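PDB 3X44: O-ureido-L-serine synthase from Streptomyces lavendulae, which catalyses the addition of hydroxyurea to O-acetyl-L-serine, giving O-ureido-L-serine for D-cycloserine biosynthesis, and also makes L-cysteine from sulfide, using pyridoxal 5'-phosphate. Local coordinates for the interface of chains A and B and the interface of chains A and C. Residues are numbered along the deposited sequence; one frame, centred on the assembly and turned at random. Chains: chain A/B/C, O-ureido-L-serine synthase.

Contact 1: the interface of chains A and B. Residues chain A 306-309, 311; chain B 106, 112.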
loop_
_atom_site.group_PDB
_atom_site.type_symbol
_atom_site.label_atom_id
_atom_site.label_comp_id
_atom_site.label_asym_id
_atom_site.label_seq_id
_atom_site.Cartn_x
_atom_site.Cartn_y
_atom_site.Cartn_z
ATOM N N VAL A 306 -10.742 14.018 -34.486
ATOM C CA VAL A 306 -10.977 14.732 -33.238
ATOM C C VAL A 306 -10.951 16.237 -33.470
ATOM O O VAL A 306 -10.016 16.775 -34.046
ATOM C CB VAL A 306 -9.937 14.358 -32.160
ATOM C CG1 VAL A 306 -10.034 15.323 -30.987
ATOM C CG2 VAL A 306 -10.176 12.923 -31.685
ATOM N N ASP A 307 -12.003 16.898 -33.004
ATOM C CA ASP A 307 -12.172 18.336 -33.150
ATOM C C ASP A 307 -11.464 19.116 -32.044
ATOM O O ASP A 307 -11.790 18.975 -30.865
ATOM C CB ASP A 307 -13.671 18.655 -33.132
ATOM C CG ASP A 307 -13.966 20.116 -33.390
ATOM O OD1 ASP A 307 -15.159 20.459 -33.503
ATOM O OD2 ASP A 307 -13.017 20.920 -33.477
ATOM N N GLU A 308 -10.500 19.946 -32.427
ATOM C CA GLU A 308 -9.765 20.748 -31.457
ATOM C C GLU A 308 -10.409 22.119 -31.266
ATOM O O GLU A 308 -9.961 22.913 -30.435
ATOM C CB GLU A 308 -8.316 20.924 -31.909
ATOM C CG GLU A 308 -7.491 19.660 -31.830
ATOM C CD GLU A 308 -6.195 19.762 -32.608
ATOM O OE1 GLU A 308 -5.603 20.863 -32.637
ATOM O OE2 GLU A 308 -5.769 18.745 -33.193
ATOM N N GLY A 309 -11.466 22.389 -32.029
ATOM C CA GLY A 309 -12.148 23.673 -31.942
ATOM C C GLY A 309 -13.304 23.721 -30.958
ATOM O O GLY A 309 -13.633 22.726 -30.317
ATOM N N ASP A 311 -17.149 23.933 -29.523
ATOM C CA ASP A 311 -18.395 23.255 -29.885
ATOM C C ASP A 311 -19.535 24.232 -30.165
ATOM O O ASP A 311 -20.657 24.043 -29.694
ATOM C CB ASP A 311 -18.819 22.296 -28.770
ATOM C CG ASP A 311 -18.026 21.007 -28.780
ATOM O OD1 ASP A 311 -17.654 20.554 -29.882
ATOM O OD2 ASP A 311 -17.776 20.447 -27.687
ATOM N N ARG B 106 -11.436 15.822 -24.758
ATOM C CA ARG B 106 -12.177 15.148 -25.814
ATOM C C ARG B 106 -12.115 13.632 -25.665
ATOM O O ARG B 106 -13.118 12.945 -25.849
ATOM C CB ARG B 106 -11.619 15.540 -27.186
ATOM C CG ARG B 106 -11.885 16.980 -27.568
ATOM C CD ARG B 106 -13.315 17.150 -28.036
ATOM N NE ARG B 106 -13.497 18.399 -28.762
ATOM C CZ ARG B 106 -14.677 18.967 -28.985
ATOM N NH1 ARG B 106 -15.787 18.394 -28.536
ATOM N NH2 ARG B 106 -14.747 20.108 -29.657
ATOM N N LEU B 112 -16.112 20.874 -25.479
ATOM C CA LEU B 112 -15.184 21.994 -25.382
ATOM C C LEU B 112 -15.745 23.346 -25.822
ATOM O O LEU B 112 -16.254 23.488 -26.933
ATOM C CB LEU B 112 -13.946 21.666 -26.220
ATOM C CG LEU B 112 -12.685 22.516 -26.117
ATOM C CD1 LEU B 112 -12.236 22.631 -24.672
ATOM C CD2 LEU B 112 -11.603 21.866 -26.960
#

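Contact 2: the interface of chains A and C. Residues chain A 161, 188, 191-192; chain C 153-154, 187-188.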
loop_
_atom_site.group_PDB
_atom_site.type_symbol
_atom_site.label_atom_id
_atom_site.label_comp_id
_atom_site.label_asym_id
_atom_site.label_seq_id
_atom_site.Cartn_x
_atom_site.Cartn_y
_atom_site.Cartn_z
ATOM N N LEU A 161 -1.247 -12.402 -9.339
ATOM C CA LEU A 161 -1.609 -13.540 -8.504
ATOM C C LEU A 161 -2.093 -13.136 -7.117
ATOM O O LEU A 161 -3.024 -13.746 -6.580
ATOM C CB LEU A 161 -0.428 -14.498 -8.378
ATOM C CG LEU A 161 -0.102 -15.286 -9.652
ATOM C CD1 LEU A 161 1.290 -15.901 -9.535
ATOM C CD2 LEU A 161 -1.162 -16.368 -9.861
ATOM N N MET A 188 4.656 -17.994 -14.720
ATOM C CA MET A 188 4.287 -18.053 -13.313
ATOM C C MET A 188 2.844 -18.547 -13.222
ATOM O O MET A 188 2.481 -19.273 -12.295
ATOM C CB MET A 188 4.433 -16.673 -12.663
ATOM C CG MET A 188 5.878 -16.169 -12.618
ATOM S SD MET A 188 7.106 -17.441 -12.181
ATOM C CE MET A 188 6.814 -17.583 -10.454
ATOM N N VAL A 191 2.664 -22.361 -13.317
ATOM C CA VAL A 191 2.931 -23.061 -12.068
ATOM C C VAL A 191 1.834 -22.901 -11.016
ATOM O O VAL A 191 1.404 -23.878 -10.395
ATOM C CB VAL A 191 4.270 -22.589 -11.462
ATOM C CG1 VAL A 191 4.600 -23.393 -10.213
ATOM C CG2 VAL A 191 5.374 -22.718 -12.498
ATOM N N ALA A 192 1.367 -21.677 -10.822
ATOM C CA ALA A 192 0.352 -21.422 -9.799
ATOM C C ALA A 192 -1.110 -21.591 -10.230
ATOM O O ALA A 192 -1.918 -22.109 -9.462
ATOM C CB ALA A 192 0.566 -20.020 -9.199
ATOM N N ARG C 153 1.631 -20.142 -2.985
ATOM C CA ARG C 153 2.223 -19.873 -4.284
ATOM C C ARG C 153 1.790 -18.496 -4.779
ATOM O O ARG C 153 2.576 -17.759 -5.365
ATOM C CB ARG C 153 1.742 -20.891 -5.320
ATOM C CG ARG C 153 2.432 -22.222 -5.297
ATOM C CD ARG C 153 2.042 -22.992 -6.545
ATOM N NE ARG C 153 2.081 -24.429 -6.312
ATOM C CZ ARG C 153 1.005 -25.201 -6.233
ATOM N NH1 ARG C 153 -0.208 -24.674 -6.368
ATOM N NH2 ARG C 153 1.142 -26.505 -6.031
ATOM N N GLU C 154 0.525 -18.164 -4.540
ATOM C CA GLU C 154 -0.050 -16.914 -5.022
ATOM C C GLU C 154 0.114 -15.663 -4.170
ATOM O O GLU C 154 0.075 -14.550 -4.693
ATOM C CB GLU C 154 -1.537 -17.134 -5.330
ATOM C CG GLU C 154 -1.783 -18.289 -6.304
ATOM C CD GLU C 154 -3.216 -18.799 -6.291
ATOM O OE1 GLU C 154 -4.155 -17.975 -6.263
ATOM O OE2 GLU C 154 -3.404 -20.032 -6.318
ATOM N N GLN C 187 8.153 -23.751 -4.921
ATOM C CA GLN C 187 7.781 -24.028 -6.300
ATOM C C GLN C 187 7.812 -22.771 -7.164
ATOM O O GLN C 187 8.086 -22.839 -8.362
ATOM C CB GLN C 187 6.397 -24.672 -6.350
ATOM C CG GLN C 187 6.435 -26.196 -6.296
ATOM C CD GLN C 187 5.048 -26.805 -6.262
ATOM O OE1 GLN C 187 4.055 -26.100 -6.105
ATOM N NE2 GLN C 187 4.974 -28.123 -6.409
ATOM N N MET C 188 7.537 -21.621 -6.557
ATOM C CA MET C 188 7.560 -20.367 -7.295
ATOM C C MET C 188 9.006 -19.880 -7.404
ATOM O O MET C 188 9.427 -19.371 -8.441
ATOM C CB MET C 188 6.695 -19.319 -6.589
ATOM C CG MET C 188 5.182 -19.604 -6.629
ATOM S SD MET C 188 4.474 -20.123 -8.242
ATOM C CE MET C 188 4.065 -18.568 -8.969
HETATM O O HOH W 1 -4.004 -15.853 -7.734
HETATM O O HOH W 2 -1.402 -21.976 -6.789
#

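Contact 1: the interface of chains A and B
A:Asp311 and B:Arg106 meet head-on where the C-terminal segment of chain A crosses onto the neighbouring subunit, in a PLP-dependent enzyme of the cysteine synthase/cystathionine beta-synthase family (fold type II). B:Arg106 lies near the end of helix 99-107 and B:Leu112 in strand 111-115; A:Val306 to A:Asp311 form a loop leading into helix 312-319. The dense part is polar. The guanidinium holds the carboxylate end-on: NH2 of B:Arg106 donates to OD1 of A:Asp311 at 2.9 Å, almost in the guanidinium plane, and NH1 to OD2 at 3.0 Å on the syn lone pair. This is a twisted salt bridge, because the two planes stand 66° apart and OD1 is approached from above the carboxylate plane. OD2 of A:Asp311 also accepts the backbone N-H of B:Leu112 at 2.8 Å, a nearly straight bond that arrives from above the carboxylate plane, and the carbonyl O of B:Leu112 takes N of A:Asp311 in return. Backbone and side chain of the aspartate thus both dock on the same strand residue, and CG beside its own backbone N (chi1 -78°) lets them do so together. CB of B:Leu112 backs one face of the guanidinium, 3.8 Å above it and toward the rim.

On its other side the arginine reaches the loop backbone: NE of B:Arg106 bonds to the carbonyl O of A:Asp307 at 2.8 Å, in the carbonyl plane, while NH2 makes a weak bond to O of A:Gly309. A bend at chi2 (-78°) carries the guanidinium between this carbonyl and A:Asp311. Looser is the carboxylate of A:Asp307, whose OD1 stays 3.9 Å from NH2 of B:Arg106, a long ionic contact; its OD2 instead receives N of A:Gly309 within chain A and would steady the turn. Sparser still is the margin at A:Val306, where CG1 reaches CB of B:Arg106 at 4.1 Å, and at A:Glu308, which buries hardly any surface here.

Contact 2: the interface of chains A and C
Helix 180-192, which follows the glycine- and threonine-rich phosphate-binding loop, packs here against its symmetry mate and against helix 147-164 across a two-fold subunit interface of the homotetramer. C:Met188 penetrates the apolar centre. Bends at chi2 (-45°) and chi3 (-89°) fold its thioether back. SD of C:Met188 lies 3.8 Å from CG1 of A:Val191, the two side chains running past each other in opposite senses. CE of C:Met188 comes 3.8 Å from CB of A:Ala192. The same methyl meets CD1 of A:Leu161 tip to tip. CE of C:Met188 also approaches CE of A:Met188 at 3.3 Å, tighter than usual for two methyl groups; the two methionines, alike in torsions, cross at a slant as expected of symmetry-related copies.

At the rim the packing gives way to charged groups and water. C:Glu154 crosses A:Leu161 at about a right angle, its CG 4.1 Å from the leucine CD2, and its extended chain delivers the carboxylate to two waters. Water 1 joins OE1 to the carbonyl O of A:Leu161. Water 2 joins OE2 to the carbonyl O of A:Ala192, at the end of its helix, and to NH1 of C:Arg153, thereby tying the acid and the arginine of chain C to one backbone acceptor of chain A. The aliphatic part of C:Arg153 runs alongside A:Ala192, with CD 4.0 Å from the alanine CA. Within chain C, OE1 of C:Gln187 accepts both NE of C:Arg153, at 2.6 Å, and NH2 of the same arginine, at 2.9 Å, and lies 3° out of the guanidinium plane.

The C-alpha centres of contact 1 and contact 2 lie about 48 Å apart, and the two share no residue or secondary-structure element. In contact 1, chain A uses its C-terminal segment to engage chain B at helix 99-107 and strand 111-115; in contact 2 it meets chain C through helices 147-164 and 180-192. Each chain can therefore engage two different neighbours at once through separate surfaces. Since both interfaces are two-fold symmetric, their repetition would be enough to build the homotetramer. Each contact recurs with the chains exchanged, so the C-terminal segments of A and B are reciprocal.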